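Local coordinates for possible transcriptional regulator, ArsR family protein (PDB 2OQG) that probably binds DNA as a winged helix-turn-helix transcription factor of the ArsR family, and so probably regulates transcription, at residues 6-9 with 10-14; 22-25 with 26-29; 82-85 with 86-89. All coordinates share one frame; numbering follows the deposited sequence. Where two conformers were deposited one is given.

Contact 1. Residues 6-9 with 10-14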
ATOM      1  N   GLY A   6     -15.521 -31.659  -0.280  1.00 23.53           N
ATOM      2  CA  GLY A   6     -14.325 -30.880   0.056  1.00 22.10           C
ATOM      3  C   GLY A   6     -14.212 -29.609  -0.775  1.00 21.01           C
ATOM      4  O   GLY A   6     -13.917 -28.508  -0.237  1.00 20.17           O
ATOM      5  N   THR A   7     -14.428 -29.760  -2.082  1.00 19.52           N
ATOM      6  CA  THR A   7     -14.449 -28.589  -2.980  1.00 18.72           C
ATOM      7  C   THR A   7     -15.503 -27.593  -2.552  1.00 18.64           C
ATOM      8  O   THR A   7     -15.233 -26.391  -2.503  1.00 17.00           O
ATOM      9  CB  THR A   7     -14.649 -29.005  -4.424  1.00 18.20           C
ATOM     10  OG1 THR A   7     -13.578 -29.897  -4.781  1.00 21.73           O
ATOM     11  CG2 THR A   7     -14.633 -27.785  -5.375  1.00 19.39           C
ATOM     12  N   TYR A   8     -16.710 -28.087  -2.267  1.00 16.93           N
ATOM     13  CA  TYR A   8     -17.801 -27.159  -1.916  1.00 17.65           C
ATOM     14  C   TYR A   8     -17.432 -26.466  -0.623  1.00 17.25           C
ATOM     15  O   TYR A   8     -17.545 -25.251  -0.511  1.00 17.45           O
ATOM     16  CB  TYR A   8     -19.165 -27.873  -1.771  1.00 17.20           C
ATOM     17  CG  TYR A   8     -20.196 -26.976  -1.131  1.00 17.11           C
ATOM     18  CD1 TYR A   8     -20.945 -26.056  -1.874  1.00 14.30           C
ATOM     19  CD2 TYR A   8     -20.403 -27.028   0.231  1.00 16.53           C
ATOM     20  CE1 TYR A   8     -21.854 -25.211  -1.253  1.00 14.88           C
ATOM     21  CE2 TYR A   8     -21.272 -26.212   0.859  1.00 16.15           C
ATOM     22  CZ  TYR A   8     -22.027 -25.305   0.130  1.00 17.67           C
ATOM     23  OH  TYR A   8     -22.931 -24.477   0.794  1.00 20.42           O
ATOM     24  N   ALA A   9     -16.898 -27.222   0.339  1.00 18.44           N
ATOM     25  CA  ALA A   9     -16.647 -26.633   1.673  1.00 18.58           C
ATOM     26  C   ALA A   9     -15.561 -25.575   1.571  1.00 17.82           C
ATOM     27  O   ALA A   9     -15.577 -24.570   2.324  1.00 17.98           O
ATOM     28  CB  ALA A   9     -16.242 -27.714   2.668  1.00 21.32           C
ATOM     29  N   GLU A  10     -14.629 -25.790   0.638  0.50 16.60           N
ATOM     30  CA  GLU A  10     -13.506 -24.890   0.450  0.50 16.38           C
ATOM     31  C   GLU A  10     -13.898 -23.624  -0.293  0.50 15.95           C
ATOM     32  O   GLU A  10     -13.353 -22.550  -0.027  0.50 16.35           O
ATOM     33  CB  GLU A  10     -12.365 -25.587  -0.281  0.50 17.64           C
ATOM     34  CG  GLU A  10     -11.384 -26.197   0.692  0.50 19.05           C
ATOM     35  CD  GLU A  10     -10.808 -25.134   1.643  0.50 19.09           C
ATOM     36  OE1 GLU A  10     -10.998 -25.253   2.856  0.50 19.62           O
ATOM     37  OE2 GLU A  10     -10.206 -24.152   1.172  0.50 20.40           O
ATOM     38  N   LEU A  11     -14.843 -23.767  -1.212  1.00 14.77           N
ATOM     39  CA  LEU A  11     -15.324 -22.604  -2.016  1.00 14.47           C
ATOM     40  C   LEU A  11     -16.634 -21.961  -1.570  1.00 13.04           C
ATOM     41  O   LEU A  11     -17.013 -20.914  -2.096  1.00 12.38           O
ATOM     42  CB  LEU A  11     -15.473 -22.960  -3.490  1.00 14.45           C
ATOM     43  CG  LEU A  11     -14.131 -23.372  -4.124  1.00 15.22           C
ATOM     44  CD1 LEU A  11     -14.322 -23.785  -5.554  1.00 14.59           C
ATOM     45  CD2 LEU A  11     -13.100 -22.243  -4.032  1.00 16.58           C
ATOM     46  N   ALA A  12     -17.295 -22.551  -0.583  1.00 14.53           N
ATOM     47  CA  ALA A  12     -18.608 -22.108  -0.163  1.00 15.32           C
ATOM     48  C   ALA A  12     -18.664 -20.611   0.195  1.00 13.08           C
ATOM     49  O   ALA A  12     -19.594 -19.905  -0.231  1.00 14.01           O
ATOM     50  CB  ALA A  12     -19.111 -22.928   1.001  1.00 16.81           C
ATOM     51  N   SER A  13     -17.647 -20.130   0.898  1.00 13.38           N
ATOM     52  CA  SER A  13     -17.655 -18.712   1.328  1.00 14.10           C
ATOM     53  C   SER A  13     -17.471 -17.794   0.121  1.00 12.43           C
ATOM     54  O   SER A  13     -18.089 -16.732   0.052  1.00 12.36           O
ATOM     55  CB  SER A  13     -16.628 -18.388   2.421  1.00 16.69           C
ATOM     56  OG  SER A  13     -15.290 -18.596   2.022  1.00 21.39           O
ATOM     57  N   VAL A  14     -16.672 -18.240  -0.853  1.00 11.06           N
ATOM     58  CA  VAL A  14     -16.551 -17.453  -2.095  1.00 10.84           C
ATOM     59  C   VAL A  14     -17.864 -17.466  -2.852  1.00 10.34           C
ATOM     60  O   VAL A  14     -18.290 -16.403  -3.348  1.00 11.73           O
ATOM     61  CB  VAL A  14     -15.371 -17.951  -2.965  1.00 12.39           C
ATOM     62  CG1 VAL A  14     -15.412 -17.370  -4.399  1.00 11.45           C
ATOM     63  CG2 VAL A  14     -14.046 -17.575  -2.284  1.00 12.25           C
TER
HETATM   64  O   HOH W   1     -15.713 -21.704   2.411  1.00 18.92           O

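Contact 2. Residues 22-25 with 26-29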
ATOM      1  N   THR A  22     -24.611  -6.475  -5.115  1.00 16.62           N
ATOM      2  CA  THR A  22     -23.929  -5.370  -4.416  1.00 16.35           C
ATOM      3  C   THR A  22     -22.433  -5.681  -4.170  1.00 15.39           C
ATOM      4  O   THR A  22     -21.593  -4.832  -4.311  1.00 14.36           O
ATOM      5  CB  THR A  22     -24.602  -5.082  -3.090  1.00 17.76           C
ATOM      6  OG1 THR A  22     -25.990  -4.783  -3.325  1.00 20.75           O
ATOM      7  CG2 THR A  22     -23.900  -3.909  -2.309  1.00 18.44           C
ATOM      8  N   ARG A  23     -22.110  -6.918  -3.779  1.00 14.27           N
ATOM      9  CA  ARG A  23     -20.697  -7.286  -3.597  1.00 12.07           C
ATOM     10  C   ARG A  23     -19.952  -7.218  -4.930  1.00 11.43           C
ATOM     11  O   ARG A  23     -18.806  -6.841  -4.928  1.00 11.74           O
ATOM     12  CB  ARG A  23     -20.552  -8.626  -2.866  1.00 13.08           C
ATOM     13  CG  ARG A  23     -20.888  -8.403  -1.377  1.00 13.48           C
ATOM     14  CD  ARG A  23     -20.486  -9.560  -0.520  1.00 14.83           C
ATOM     15  NE  ARG A  23     -21.331 -10.715  -0.670  1.00 17.19           N
ATOM     16  CZ  ARG A  23     -22.403 -10.971   0.086  1.00 19.47           C
ATOM     17  NH1 ARG A  23     -22.774 -10.107   1.036  1.00 19.45           N
ATOM     18  NH2 ARG A  23     -23.097 -12.095  -0.097  1.00 19.05           N
ATOM     19  N   TRP A  24     -20.596  -7.583  -6.059  1.00 11.55           N
ATOM     20  CA  TRP A  24     -19.939  -7.424  -7.372  1.00 12.79           C
ATOM     21  C   TRP A  24     -19.667  -5.960  -7.685  1.00 13.61           C
ATOM     22  O   TRP A  24     -18.635  -5.629  -8.276  1.00 14.75           O
ATOM     23  CB  TRP A  24     -20.766  -8.054  -8.495  1.00 13.07           C
ATOM     24  CG  TRP A  24     -20.518  -9.569  -8.604  1.00 12.77           C
ATOM     25  CD1 TRP A  24     -21.373 -10.588  -8.234  1.00 13.09           C
ATOM     26  CD2 TRP A  24     -19.327 -10.203  -9.096  1.00 12.05           C
ATOM     27  NE1 TRP A  24     -20.782 -11.805  -8.457  1.00 12.63           N
ATOM     28  CE2 TRP A  24     -19.539 -11.609  -9.023  1.00 14.22           C
ATOM     29  CE3 TRP A  24     -18.105  -9.722  -9.568  1.00 14.20           C
ATOM     30  CZ2 TRP A  24     -18.551 -12.540  -9.389  1.00 14.49           C
ATOM     31  CZ3 TRP A  24     -17.140 -10.631  -9.977  1.00 13.78           C
ATOM     32  CH2 TRP A  24     -17.370 -12.035  -9.895  1.00 14.69           C
ATOM     33  N   GLU A  25     -20.607  -5.102  -7.304  0.50 14.88           N
ATOM     34  CA  GLU A  25     -20.477  -3.635  -7.482  0.50 15.39           C
ATOM     35  C   GLU A  25     -19.254  -3.134  -6.701  0.50 15.34           C
ATOM     36  O   GLU A  25     -18.482  -2.300  -7.195  0.50 16.19           O
ATOM     37  CB  GLU A  25     -21.731  -2.874  -6.999  0.50 16.69           C
ATOM     38  CG  GLU A  25     -23.093  -3.495  -7.355  0.50 20.34           C
ATOM     39  CD  GLU A  25     -23.466  -3.340  -8.818  0.50 24.71           C
ATOM     40  OE1 GLU A  25     -22.927  -2.429  -9.485  0.50 28.15           O
ATOM     41  OE2 GLU A  25     -24.317  -4.123  -9.308  0.50 26.70           O
ATOM     42  N   ILE A  26     -19.087  -3.638  -5.474  1.00 14.70           N
ATOM     43  CA  ILE A  26     -17.935  -3.267  -4.636  1.00 14.08           C
ATOM     44  C   ILE A  26     -16.650  -3.807  -5.239  1.00 13.61           C
ATOM     45  O   ILE A  26     -15.648  -3.084  -5.347  1.00 13.92           O
ATOM     46  CB  ILE A  26     -18.145  -3.750  -3.162  1.00 14.15           C
ATOM     47  CG1 ILE A  26     -19.319  -3.008  -2.492  1.00 14.68           C
ATOM     48  CG2 ILE A  26     -16.818  -3.744  -2.346  1.00 14.89           C
ATOM     49  CD1 ILE A  26     -19.712  -3.598  -1.159  1.00 17.53           C
ATOM     50  N   LEU A  27     -16.674  -5.078  -5.634  1.00 12.11           N
ATOM     51  CA  LEU A  27     -15.473  -5.705  -6.180  1.00 12.22           C
ATOM     52  C   LEU A  27     -15.014  -4.954  -7.425  1.00 12.95           C
ATOM     53  O   LEU A  27     -13.814  -4.738  -7.610  1.00 15.19           O
ATOM     54  CB  LEU A  27     -15.716  -7.195  -6.549  1.00 12.56           C
ATOM     55  CG  LEU A  27     -15.718  -8.067  -5.290  1.00 13.42           C
ATOM     56  CD1 LEU A  27     -16.187  -9.498  -5.637  1.00 15.97           C
ATOM     57  CD2 LEU A  27     -14.327  -8.203  -4.605  1.00 12.08           C
ATOM     58  N   THR A  28     -15.970  -4.578  -8.277  1.00 14.14           N
ATOM     59  CA  THR A  28     -15.632  -3.905  -9.521  1.00 15.99           C
ATOM     60  C   THR A  28     -14.954  -2.556  -9.227  1.00 16.02           C
ATOM     61  O   THR A  28     -13.914  -2.200  -9.847  1.00 16.17           O
ATOM     62  CB  THR A  28     -16.886  -3.726 -10.353  1.00 16.82           C
ATOM     63  OG1 THR A  28     -17.370  -5.031 -10.681  1.00 19.26           O
ATOM     64  CG2 THR A  28     -16.562  -2.991 -11.644  1.00 19.54           C
ATOM     65  N   GLU A  29     -15.524  -1.828  -8.276  1.00 15.14           N
ATOM     66  CA  GLU A  29     -14.875  -0.595  -7.826  1.00 15.40           C
ATOM     67  C   GLU A  29     -13.449  -0.840  -7.330  1.00 15.58           C
ATOM     68  O   GLU A  29     -12.496  -0.157  -7.760  1.00 16.34           O
ATOM     69  CB  GLU A  29     -15.704   0.075  -6.722  1.00 15.58           C
ATOM     70  CG  GLU A  29     -16.878   0.923  -7.237  1.00 20.18           C
ATOM     71  CD  GLU A  29     -16.425   2.077  -8.195  1.00 27.19           C
ATOM     72  OE1 GLU A  29     -15.358   2.691  -7.957  1.00 29.05           O
ATOM     73  OE2 GLU A  29     -17.114   2.350  -9.211  1.00 31.60           O
TER

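Contact 3. Residues 82-85 with 86-89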
ATOM      1  N   LEU A  82     -10.798 -15.699  -7.467  1.00 14.29           N
ATOM      2  CA  LEU A  82     -11.619 -15.754  -8.640  1.00 13.37           C
ATOM      3  C   LEU A  82     -10.925 -16.721  -9.584  1.00 10.74           C
ATOM      4  O   LEU A  82     -11.583 -17.542 -10.215  1.00 11.57           O
ATOM      5  CB  LEU A  82     -11.738 -14.417  -9.354  1.00 13.49           C
ATOM      6  CG  LEU A  82     -12.640 -13.282  -8.926  1.00 13.66           C
ATOM      7  CD1 LEU A  82     -12.859 -12.299 -10.120  1.00 14.90           C
ATOM      8  CD2 LEU A  82     -13.878 -13.779  -8.292  1.00 15.56           C
ATOM      9  N   ASN A  83      -9.592 -16.681  -9.620  1.00 12.74           N
ATOM     10  CA  ASN A  83      -8.857 -17.609 -10.534  1.00 13.49           C
ATOM     11  C   ASN A  83      -9.008 -19.059 -10.078  1.00 13.29           C
ATOM     12  O   ASN A  83      -9.266 -19.975 -10.880  1.00 12.80           O
ATOM     13  CB  ASN A  83      -7.383 -17.230 -10.633  1.00 14.29           C
ATOM     14  CG  ASN A  83      -7.177 -15.858 -11.207  1.00 18.16           C
ATOM     15  OD1 ASN A  83      -8.016 -15.326 -11.966  1.00 20.95           O
ATOM     16  ND2 ASN A  83      -6.031 -15.263 -10.872  1.00 20.53           N
ATOM     17  N   LYS A  84      -8.947 -19.270  -8.773  1.00 12.54           N
ATOM     18  CA  LYS A  84      -9.062 -20.634  -8.239  1.00 12.89           C
ATOM     19  C   LYS A  84     -10.479 -21.140  -8.547  1.00 11.29           C
ATOM     20  O   LYS A  84     -10.703 -22.293  -8.972  1.00 11.73           O
ATOM     21  CB  LYS A  84      -8.731 -20.688  -6.736  1.00 13.51           C
ATOM     22  CG  LYS A  84      -9.030 -22.038  -6.114  1.00 17.26           C
ATOM     23  CD  LYS A  84      -9.001 -21.906  -4.602  1.00 20.68           C
ATOM     24  CE  LYS A  84      -7.663 -22.223  -4.085  1.00 23.65           C
ATOM     25  NZ  LYS A  84      -7.537 -21.931  -2.633  1.00 24.06           N
ATOM     26  N   THR A  85     -11.465 -20.277  -8.291  1.00  9.90           N
ATOM     27  CA  THR A  85     -12.836 -20.698  -8.558  1.00 10.65           C
ATOM     28  C   THR A  85     -13.034 -21.028 -10.028  1.00 10.65           C
ATOM     29  O   THR A  85     -13.652 -22.038 -10.378  1.00 11.49           O
ATOM     30  CB  THR A  85     -13.785 -19.599  -8.141  1.00 12.43           C
ATOM     31  OG1 THR A  85     -13.637 -19.364  -6.719  1.00 13.92           O
ATOM     32  CG2 THR A  85     -15.193 -19.957  -8.531  1.00 14.25           C
ATOM     33  N   ALA A  86     -12.497 -20.155 -10.887  1.00 10.36           N
ATOM     34  CA  ALA A  86     -12.628 -20.376 -12.300  1.00 11.16           C
ATOM     35  C   ALA A  86     -11.973 -21.730 -12.718  1.00 11.74           C
ATOM     36  O   ALA A  86     -12.562 -22.522 -13.486  1.00 13.74           O
ATOM     37  CB  ALA A  86     -12.017 -19.222 -13.035  1.00 12.30           C
ATOM     38  N   ARG A  87     -10.810 -22.056 -12.160  1.00 13.04           N
ATOM     39  CA  ARG A  87     -10.135 -23.326 -12.564  1.00 13.09           C
ATOM     40  C   ARG A  87     -11.033 -24.501 -12.142  1.00 12.60           C
ATOM     41  O   ARG A  87     -11.156 -25.487 -12.857  1.00 16.12           O
ATOM     42  CB  ARG A  87      -8.756 -23.470 -11.914  1.00 15.48           C
ATOM     43  CG  ARG A  87      -7.729 -22.496 -12.444  1.00 16.55           C
ATOM     44  CD  ARG A  87      -6.329 -22.799 -11.878  1.00 17.53           C
ATOM     45  NE  ARG A  87      -6.209 -22.692 -10.415  1.00 16.91           N
ATOM     46  CZ  ARG A  87      -5.851 -21.566  -9.805  1.00 17.96           C
ATOM     47  NH1 ARG A  87      -5.608 -20.512 -10.558  1.00 22.88           N
ATOM     48  NH2 ARG A  87      -5.740 -21.491  -8.462  1.00 17.39           N
ATOM     49  N   THR A  88     -11.622 -24.417 -10.942  1.00 11.70           N
ATOM     50  CA  THR A  88     -12.468 -25.498 -10.459  1.00 12.52           C
ATOM     51  C   THR A  88     -13.714 -25.621 -11.332  1.00 12.46           C
ATOM     52  O   THR A  88     -14.087 -26.742 -11.743  1.00 14.36           O
ATOM     53  CB  THR A  88     -12.869 -25.219  -9.047  1.00 13.42           C
ATOM     54  OG1 THR A  88     -11.667 -25.013  -8.283  1.00 18.94           O
ATOM     55  CG2 THR A  88     -13.586 -26.420  -8.530  1.00 15.53           C
ATOM     56  N   LEU A  89     -14.351 -24.489 -11.666  1.00 12.12           N
ATOM     57  CA  LEU A  89     -15.563 -24.565 -12.521  1.00 13.22           C
ATOM     58  C   LEU A  89     -15.240 -25.085 -13.929  1.00 14.32           C
ATOM     59  O   LEU A  89     -16.056 -25.809 -14.520  1.00 15.29           O
ATOM     60  CB  LEU A  89     -16.232 -23.200 -12.579  1.00 13.21           C
ATOM     61  CG  LEU A  89     -16.768 -22.717 -11.253  1.00 16.43           C
ATOM     62  CD1 LEU A  89     -17.459 -21.397 -11.621  1.00 19.74           C
ATOM     63  CD2 LEU A  89     -17.681 -23.731 -10.536  1.00 17.32           C
TER

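Contact 1. Residues 6-9 with 10-14
Ala-12 sets its methyl over one face of the Tyr-8 ring, a CH-pi contact in which CB lies 4.1 Å from the ring centroid, 20° off the ring normal. The offset is toward the rim, on the hydroxyl side, since CE2 and CZ of Tyr-8 are the ring atoms nearest that methyl, CZ at 3.9 Å. The ring reaches this place because CG of Tyr-8 is anti to the backbone N (chi1 168°), which swings it toward the C-terminal end of the helix. On an adjacent side of the helix, Thr-7 and Leu-11, one turn apart, point the same way, CG2 of the threonine 4.0 Å from CD1 of the leucine. Behind these side chains, Leu-11 N bonds to Thr-7 O at 3.0 Å and Glu-10 N to Gly-6 O at 2.9 Å, while the bond from Ala-12 N to Tyr-8 O is weak, its N-H angle only 119°. Here helix 5-17 kinks: a water takes the next place, donating to Ala-9 O and accepting from Ser-13 N, each at 2.9 Å. Farther out, the Tyr-8 hydroxyl is hydrogen-bonded to Ser-19 O of the second subunit, and its ring meets Trp-24 of that subunit. The outer part of the ring thus has a methyl over one face and a polar bond at its hydroxyl, which joins packing within the helix to the subunit interface.

Contact 2. Residues 22-25 with 26-29
Thr-28 and Trp-24 lie one turn apart on helix 21-32, within the helix-turn-helix region of this winged-helix fold. Among the hydrogen bonds, Trp-24 O takes two, from N (2.9 Å) and OG1 (2.8 Å) of Thr-28, which approach from opposite faces of the carbonyl plane. The hydroxyl can fold back because OG1 is anti to the carbonyl carbon and beside the backbone N (chi1 -63°). With an alanine here the hydroxyl is gone, and Trp-24 O would probably be gripped from one face alone, by the backbone N-H. Regular backbone bonds continue with Leu-27 N to Arg-23 O at 2.9 Å and Glu-29 N to Glu-25 O at 3.2 Å, the latter nearly straight at 166°. Apolar contacts are looser: CD1 of Leu-27 stands 4.4 Å from CE3 of Trp-24, and CD1 of Ile-26 is equally far from CG2 of Thr-22. Ile-26 also packs on Leu-55 and Leu-58 of helix 48-60, whereas Trp-24 packs on Leu-11 of the second subunit. Arg-23 turns to the carbonyls of Ala-16 and Ala-17, and Glu-29 to a salt bridge with Arg-32. CG1 of Ile-26 lies 3.4 Å from Thr-22 O, the carbonyl that also accepts the Ile-26 N-H.

Contact 3. Residues 82-85 with 86-89
CG beside the backbone N (chi1 -70°) sends the chain of Arg-87 back along the helix, over Asn-83 and Lys-84, and a bend at chi3 (-62°) lays the guanidinium down. One face of the group consequently lies over the preceding turn, where Lys-84 CA and Asn-83 O sit 3.4 and 3.6 Å from its plane, both offset toward the rim. Its NH2 comes 3.5 Å from CB of Lys-84, and NH1 lies 3.7 Å from CB of Asn-83. NZ of Lys-84 stays 6.1 Å from Arg-87 NH2 and forms a long, weak ion pair with Glu-81. At the next residue, OG1 of Thr-88 donates to Lys-84 O at 3.0 Å; Thr-88 N reaches the same oxygen from the other face of its plane. On the buried side, Thr-85 and Leu-89 lie alongside each other, CG2 of the threonine 4.1 Å from CD1 of the leucine. The hydroxyl of Thr-85 bonds to Glu-81 O, and Asn-83 ND2 to Asp-97 of the second subunit. On the exposed side the arginine thus spreads its flat charged group over the preceding turn, while Thr-85 and Thr-88 can pack against helix 5-17 with hydroxyls already bonded to earlier carbonyls.

Overall arrangement
From the N terminus the contacts come in series, contact 1 on helix 5-17, contact 2 on helix 21-32 and contact 3 on helix 80-107; each joins adjoining segments of a single helix, so none closes a long loop and none nests or crosses. Contacts 1 and 3 have centres 11 Å apart and touch, Thr-7 CG2 lying 3.6 Å from Thr-88 CG2, which ties the first and last helices together. Contact 2 meets contact 3 through Trp-24 and Leu-82. Contacts 1 and 2 stay about 7 Å apart at their nearest atoms within the chain, but between subunits they bring helix 5-17 against the helix-turn-helix region, and contact 3 meets the other subunit's terminal helices.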